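Local coordinates for protein prenylcyclase (Actinoplanes teichomyceticus, PDB 6IJ1) that probably acts on prenyl (isoprenoid) substrates as a cyclase or transferase, in a largely helical fold, at residues G228-D233 with R269-W274; A248-L253 with L334-T339. All blocks are in the same frame, centred on the assembly; numbering follows the deposited sequence.

Overall arrangement
Both contacts lie on the same side of the chain's centre, their own centres about 11 Å apart, and they meet around helix 246-256. Contact 1 is the outer one: the loop that follows helix 216-229 leans on helix 265-278, combining a small apolar patch with a water shared by two carbonyls. Contact 2 is buried and largely apolar, pairing helix 246-256 with helix 327-341 through two alanines and the branches of L253. L253 joins the two, because its CD1 lies 3.9 Å from the CB of A271, while I230 of contact 1 also rests on A252. The water-mediated chemistry thus belongs to the outer contact, and the close helix approach to the core.

Contact 1. Residues G228-D233 with R269-W274; sequences GRIGAD and RAAAGW
This is a loop-on-helix contact, partly buried and near the outside of the fold, in which the turn leaving helix 216-229 leans on helix 265-278. Its inner end is apolar: I230 CD1 touches A271 CB at 4.2 Å, and the same isoleucine packs on V256 while A271 packs on T249, so helix 246-256 lies against both. Further out the loop swings back, and D233 presents its carbonyl to the edge of the W274 indole, close to the ring plane, with D233 O 3.4 Å from W274 CD1. That oxygen is equally near W274 CB, lying beside the root of the ring. With chi1 at -171°, the indole of W274 extends from the helix alongside D233; the two side chains run side by side, carboxylate and ring planes turned 60° from each other.

Helices 216-229, 246-256 and 265-278 follow one another in the chain, and I230, just past the first, and A271 of the third both pack on the middle one, consistent with the alternating helices of an alpha/alpha barrel as in terpene cyclases and protein prenyltransferases. D233 OD1 accepts the backbone N-H of A235, two residues on, as in an Asx turn, and W274 in turn touches A235 and stacks on H278.

No direct hydrogen bond crosses between the segments. Instead one water donates to A270 O at 2.7 Å and, more loosely, to D233 O at 3.3 Å, spanning two carbonyls whose oxygens stand 3.9 Å apart. R277 NH2 also bonds to D233 O.

Contact 2. Residues A248-L253 with L334-T339; sequences ATALAL and LQALRT
A250 and A336 meet methyl to methyl, CB to CB at 3.6 Å, where helices 246-256 and 327-341 come together in the buried interior. Over these short segments the axes approach to 8.6 Å and run in broadly the same direction, 35° apart; the alanines leave little bulk between the backbones, and their CA atoms are 5.2 Å from each other. Two helices side by side with similar polarity are consistent with an alpha/alpha barrel, in which the helices of one layer share a direction.

The remaining apolar contacts come from L253. Its CG is anti to the backbone N (chi1 -173°), which sends the branches across to the second helix: CD1 lies 4.3 Å from A336 CB, and CD2 reaches the methyl of T339, 4.3 Å from its CG2. This leucine also packs on I268 and A272 of helix 265-278, filling the seam among three helices.

Carbon also meets backbone oxygen in both directions. A336 CB presses on A250 O at 3.4 Å, and L253 CD2 comes to 3.6 Å from A336 O.

No hydrogen bond or salt bridge crosses between the segments. With methyl groups set against methyls and carbonyls, the pairing probably rests on close fit and burial of apolar surface, and the small size of A250 and A336 is what lets the two backbones approach closely at this point.

Contact 1. Residues G228-D233 with R269-W274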
ATOM      1  N   GLY A 228      -1.444  16.363  13.062  1.00 16.46           N
ATOM      2  CA  GLY A 228      -0.260  16.967  13.652  1.00 17.57           C
ATOM      3  C   GLY A 228       0.998  16.796  12.829  1.00 22.16           C
ATOM      4  O   GLY A 228       1.996  17.487  13.107  1.00 23.79           O
ATOM      5  N   ARG A 229       0.992  15.848  11.869  1.00 18.08           N
ATOM      6  CA  ARG A 229       2.148  15.589  10.990  1.00 16.32           C
ATOM      7  C   ARG A 229       2.226  16.589   9.856  1.00 18.09           C
ATOM      8  O   ARG A 229       3.293  16.732   9.239  1.00 18.64           O
ATOM      9  CB  ARG A 229       2.057  14.167  10.387  1.00 18.34           C
ATOM     10  CG  ARG A 229       1.971  12.965  11.380  1.00 21.75           C
ATOM     11  CD  ARG A 229       3.280  12.669  12.006  1.00 19.56           C
ATOM     12  NE  ARG A 229       4.177  12.117  10.988  1.00 20.68           N
ATOM     13  CZ  ARG A 229       5.415  12.590  10.700  1.00 42.47           C
ATOM     14  NH1 ARG A 229       5.969  13.582  11.417  1.00 44.04           N
ATOM     15  NH2 ARG A 229       6.151  12.036   9.731  1.00 40.86           N
ATOM     16  N   ILE A 230       1.099  17.193   9.508  1.00 16.93           N
ATOM     17  CA  ILE A 230       0.977  18.108   8.374  1.00 17.18           C
ATOM     18  C   ILE A 230       1.409  19.504   8.820  1.00 19.55           C
ATOM     19  O   ILE A 230       0.855  20.088   9.757  1.00 20.37           O
ATOM     20  CB  ILE A 230      -0.459  18.081   7.818  1.00 15.34           C
ATOM     21  CG1 ILE A 230      -0.735  16.691   7.202  1.00 14.73           C
ATOM     22  CG2 ILE A 230      -0.654  19.120   6.818  1.00 16.74           C
ATOM     23  CD1 ILE A 230      -2.240  16.393   6.970  1.00 15.24           C
ATOM     24  N   GLY A 231       2.431  20.039   8.157  1.00 16.70           N
ATOM     25  CA  GLY A 231       2.965  21.342   8.540  1.00 16.94           C
ATOM     26  C   GLY A 231       2.138  22.476   7.974  1.00 17.87           C
ATOM     27  O   GLY A 231       1.163  22.330   7.243  1.00 17.01           O
ATOM     28  N   ALA A 232       2.571  23.701   8.337  1.00 21.15           N
ATOM     29  CA  ALA A 232       1.793  24.880   7.952  1.00 21.82           C
ATOM     30  C   ALA A 232       1.735  25.072   6.443  1.00 20.56           C
ATOM     31  O   ALA A 232       0.799  25.694   5.955  1.00 23.35           O
ATOM     32  CB  ALA A 232       2.397  26.130   8.635  1.00 23.30           C
ATOM     33  N   ASP A 233       2.736  24.553   5.681  1.00 20.67           N
ATOM     34  CA  ASP A 233       2.684  24.582   4.225  1.00 20.94           C
ATOM     35  C   ASP A 233       1.972  23.377   3.622  1.00 19.54           C
ATOM     36  O   ASP A 233       1.806  23.299   2.380  1.00 20.40           O
ATOM     37  CB  ASP A 233       4.089  24.660   3.637  1.00 23.29           C
ATOM     38  CG  ASP A 233       4.950  23.470   4.026  1.00 28.82           C
ATOM     39  OD1 ASP A 233       4.539  22.593   4.825  1.00 23.90           O
ATOM     40  OD2 ASP A 233       6.129  23.441   3.549  1.00 31.64           O
ATOM     41  N   ARG A 269      -7.090  20.595   3.413  1.00 14.08           N
ATOM     42  CA  ARG A 269      -6.978  21.598   2.322  1.00 15.93           C
ATOM     43  C   ARG A 269      -5.507  21.996   2.134  1.00 15.38           C
ATOM     44  O   ARG A 269      -5.080  22.148   0.989  1.00 16.90           O
ATOM     45  CB  ARG A 269      -7.911  22.785   2.581  1.00 30.00           C
ATOM     46  CG  ARG A 269      -9.375  22.475   2.308  1.00 30.00           C
ATOM     47  CD  ARG A 269     -10.334  23.642   2.463  1.00 30.00           C
ATOM     48  NE  ARG A 269     -10.608  24.010   3.841  1.00 30.00           N
ATOM     49  CZ  ARG A 269      -9.983  24.994   4.446  1.00 30.00           C
ATOM     50  NH1 ARG A 269      -9.128  25.720   3.754  1.00 30.00           N
ATOM     51  NH2 ARG A 269     -10.207  25.249   5.720  1.00 30.00           N
ATOM     52  N   ALA A 270      -4.770  22.149   3.231  1.00 15.85           N
ATOM     53  CA  ALA A 270      -3.348  22.544   3.138  1.00 14.15           C
ATOM     54  C   ALA A 270      -2.534  21.444   2.447  1.00 16.53           C
ATOM     55  O   ALA A 270      -1.716  21.776   1.584  1.00 16.79           O
ATOM     56  CB  ALA A 270      -2.805  22.871   4.503  1.00 16.05           C
ATOM     57  N   ALA A 271      -2.757  20.187   2.829  1.00 14.38           N
ATOM     58  CA  ALA A 271      -2.000  19.068   2.229  1.00 14.49           C
ATOM     59  C   ALA A 271      -2.357  18.939   0.751  1.00 14.50           C
ATOM     60  O   ALA A 271      -1.471  18.705  -0.048  1.00 15.14           O
ATOM     61  CB  ALA A 271      -2.271  17.793   2.988  1.00 15.22           C
ATOM     62  N   ALA A 272      -3.631  19.112   0.411  1.00 15.42           N
ATOM     63  CA  ALA A 272      -4.038  19.021  -1.009  1.00 13.57           C
ATOM     64  C   ALA A 272      -3.359  20.141  -1.806  1.00 16.34           C
ATOM     65  O   ALA A 272      -2.960  19.889  -2.933  1.00 17.27           O
ATOM     66  CB  ALA A 272      -5.539  19.077  -1.140  1.00 16.01           C
ATOM     67  N   GLY A 273      -3.274  21.337  -1.224  1.00 16.13           N
ATOM     68  CA  GLY A 273      -2.615  22.468  -1.898  1.00 16.30           C
ATOM     69  C   GLY A 273      -1.136  22.195  -2.092  1.00 16.50           C
ATOM     70  O   GLY A 273      -0.621  22.494  -3.163  1.00 16.72           O
ATOM     71  N   TRP A 274      -0.474  21.677  -1.061  1.00 15.05           N
ATOM     72  CA  TRP A 274       0.946  21.328  -1.210  1.00 15.53           C
ATOM     73  C   TRP A 274       1.131  20.306  -2.333  1.00 15.65           C
ATOM     74  O   TRP A 274       1.990  20.466  -3.223  1.00 15.48           O
ATOM     75  CB  TRP A 274       1.549  20.819   0.111  1.00 16.00           C
ATOM     76  CG  TRP A 274       3.062  20.645   0.051  1.00 15.32           C
ATOM     77  CD1 TRP A 274       3.992  21.565   0.427  1.00 16.76           C
ATOM     78  CD2 TRP A 274       3.783  19.512  -0.478  1.00 16.58           C
ATOM     79  NE1 TRP A 274       5.273  21.050   0.202  1.00 17.38           N
ATOM     80  CE2 TRP A 274       5.142  19.807  -0.370  1.00 14.88           C
ATOM     81  CE3 TRP A 274       3.392  18.281  -1.038  1.00 16.64           C
ATOM     82  CZ2 TRP A 274       6.135  18.908  -0.791  1.00 15.62           C
ATOM     83  CZ3 TRP A 274       4.391  17.370  -1.422  1.00 17.54           C
ATOM     84  CH2 TRP A 274       5.730  17.706  -1.328  1.00 16.19           C
TER
HETATM   85  O   HOH W   1      -1.042  24.378   1.175  1.00 21.38           O

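Contact 2. Residues A248-L253 with L334-T339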
ATOM      1  N   ALA A 248       4.150  10.566   1.904  1.00 12.93           N
ATOM      2  CA  ALA A 248       3.700  10.676   3.295  1.00 11.79           C
ATOM      3  C   ALA A 248       2.643  11.752   3.444  1.00 13.38           C
ATOM      4  O   ALA A 248       1.760  11.634   4.324  1.00 13.41           O
ATOM      5  CB  ALA A 248       4.887  10.965   4.210  1.00 14.27           C
ATOM      6  N   THR A 249       2.738  12.833   2.646  1.00 13.17           N
ATOM      7  CA  THR A 249       1.745  13.907   2.725  1.00 11.90           C
ATOM      8  C   THR A 249       0.372  13.386   2.283  1.00 13.39           C
ATOM      9  O   THR A 249      -0.653  13.667   2.923  1.00 13.65           O
ATOM     10  CB  THR A 249       2.210  15.079   1.831  1.00 12.80           C
ATOM     11  OG1 THR A 249       3.440  15.529   2.347  1.00 13.52           O
ATOM     12  CG2 THR A 249       1.229  16.264   1.915  1.00 13.69           C
ATOM     13  N   ALA A 250       0.331  12.650   1.173  1.00 13.13           N
ATOM     14  CA  ALA A 250      -0.920  12.082   0.685  1.00 13.02           C
ATOM     15  C   ALA A 250      -1.525  11.109   1.692  1.00 13.97           C
ATOM     16  O   ALA A 250      -2.748  11.141   1.945  1.00 13.74           O
ATOM     17  CB  ALA A 250      -0.655  11.354  -0.639  1.00 14.31           C
ATOM     18  N   LEU A 251      -0.684  10.284   2.297  1.00 13.41           N
ATOM     19  CA  LEU A 251      -1.182   9.317   3.264  1.00 12.60           C
ATOM     20  C   LEU A 251      -1.653  10.010   4.529  1.00 14.39           C
ATOM     21  O   LEU A 251      -2.688   9.607   5.087  1.00 14.25           O
ATOM     22  CB  LEU A 251      -0.087   8.280   3.560  1.00 11.99           C
ATOM     23  CG  LEU A 251       0.209   7.424   2.353  1.00 12.31           C
ATOM     24  CD1 LEU A 251       1.611   6.797   2.486  1.00 14.48           C
ATOM     25  CD2 LEU A 251      -0.878   6.334   2.138  1.00 13.37           C
ATOM     26  N   ALA A 252      -0.952  11.050   4.994  1.00 13.83           N
ATOM     27  CA  ALA A 252      -1.447  11.757   6.177  1.00 13.81           C
ATOM     28  C   ALA A 252      -2.784  12.410   5.880  1.00 14.62           C
ATOM     29  O   ALA A 252      -3.689  12.359   6.733  1.00 14.15           O
ATOM     30  CB  ALA A 252      -0.417  12.820   6.624  1.00 14.97           C
ATOM     31  N   LEU A 253      -2.939  13.051   4.702  1.00 13.15           N
ATOM     32  CA  LEU A 253      -4.234  13.620   4.312  1.00 12.73           C
ATOM     33  C   LEU A 253      -5.336  12.570   4.447  1.00 14.73           C
ATOM     34  O   LEU A 253      -6.409  12.828   5.033  1.00 14.32           O
ATOM     35  CB  LEU A 253      -4.105  14.148   2.867  1.00 14.64           C
ATOM     36  CG  LEU A 253      -5.262  14.934   2.275  1.00 15.81           C
ATOM     37  CD1 LEU A 253      -4.768  15.632   0.996  1.00 17.08           C
ATOM     38  CD2 LEU A 253      -6.469  14.018   1.913  1.00 17.58           C
ATOM     39  N   LEU A 334      -2.900  10.554  -6.134  1.00 14.05           N
ATOM     40  CA  LEU A 334      -4.229  10.728  -6.745  1.00 13.60           C
ATOM     41  C   LEU A 334      -5.321  10.230  -5.809  1.00 15.14           C
ATOM     42  O   LEU A 334      -6.394  10.857  -5.733  1.00 17.34           O
ATOM     43  CB  LEU A 334      -4.309   9.994  -8.082  1.00 14.76           C
ATOM     44  CG  LEU A 334      -3.392  10.588  -9.151  1.00 16.12           C
ATOM     45  CD1 LEU A 334      -3.443   9.733 -10.425  1.00 19.62           C
ATOM     46  CD2 LEU A 334      -3.815  12.044  -9.513  1.00 22.59           C
ATOM     47  N   GLN A 335      -5.079   9.120  -5.099  1.00 15.73           N
ATOM     48  CA  GLN A 335      -6.106   8.654  -4.149  1.00 15.94           C
ATOM     49  C   GLN A 335      -6.371   9.719  -3.094  1.00 16.75           C
ATOM     50  O   GLN A 335      -7.542   9.997  -2.739  1.00 16.75           O
ATOM     51  CB  GLN A 335      -5.633   7.316  -3.542  1.00 16.27           C
ATOM     52  CG  GLN A 335      -6.630   6.690  -2.521  1.00 17.49           C
ATOM     53  CD  GLN A 335      -7.744   6.005  -3.212  1.00 24.80           C
ATOM     54  OE1 GLN A 335      -7.520   5.080  -3.989  1.00 22.94           O
ATOM     55  NE2 GLN A 335      -8.956   6.452  -2.978  1.00 28.07           N
ATOM     56  N   ALA A 336      -5.326  10.376  -2.600  1.00 15.38           N
ATOM     57  CA  ALA A 336      -5.525  11.435  -1.612  1.00 15.35           C
ATOM     58  C   ALA A 336      -6.262  12.620  -2.210  1.00 16.93           C
ATOM     59  O   ALA A 336      -7.081  13.236  -1.523  1.00 17.34           O
ATOM     60  CB  ALA A 336      -4.148  11.879  -1.084  1.00 16.38           C
ATOM     61  N   LEU A 337      -5.921  13.002  -3.435  1.00 15.75           N
ATOM     62  CA  LEU A 337      -6.590  14.191  -4.018  1.00 15.97           C
ATOM     63  C   LEU A 337      -8.082  13.905  -4.203  1.00 19.41           C
ATOM     64  O   LEU A 337      -8.879  14.806  -3.971  1.00 21.90           O
ATOM     65  CB  LEU A 337      -5.889  14.587  -5.316  1.00 16.91           C
ATOM     66  CG  LEU A 337      -4.522  15.232  -5.108  1.00 18.76           C
ATOM     67  CD1 LEU A 337      -3.873  15.569  -6.436  1.00 20.09           C
ATOM     68  CD2 LEU A 337      -4.630  16.470  -4.236  1.00 21.14           C
ATOM     69  N   ARG A 338      -8.426  12.680  -4.578  1.00 17.25           N
ATOM     70  CA  ARG A 338      -9.852  12.315  -4.739  1.00 20.48           C
ATOM     71  C   ARG A 338     -10.540  12.437  -3.378  1.00 23.05           C
ATOM     72  O   ARG A 338     -11.639  12.971  -3.325  1.00 23.18           O
ATOM     73  CB  ARG A 338      -9.961  10.911  -5.329  1.00 23.98           C
ATOM     74  CG  ARG A 338     -11.372  10.348  -5.335  1.00 29.96           C
ATOM     75  CD  ARG A 338     -12.086  10.708  -6.615  1.00 41.73           C
ATOM     76  NE  ARG A 338     -12.247  12.129  -6.852  1.00 52.75           N
ATOM     77  CZ  ARG A 338     -13.381  12.689  -7.252  1.00 55.28           C
ATOM     78  NH1 ARG A 338     -14.443  11.932  -7.460  1.00 53.46           N
ATOM     79  NH2 ARG A 338     -13.451  13.996  -7.430  1.00 53.48           N
ATOM     80  N   THR A 339      -9.883  11.965  -2.323  1.00 19.70           N
ATOM     81  CA  THR A 339     -10.436  12.034  -0.949  1.00 19.43           C
ATOM     82  C   THR A 339     -10.630  13.497  -0.535  1.00 26.28           C
ATOM     83  O   THR A 339     -11.635  13.799   0.095  1.00 26.87           O
ATOM     84  CB  THR A 339      -9.498  11.319   0.024  1.00 23.75           C
ATOM     85  OG1 THR A 339      -9.487   9.954  -0.370  1.00 26.82           O
ATOM     86  CG2 THR A 339      -9.935  11.436   1.465  1.00 24.92           C
TER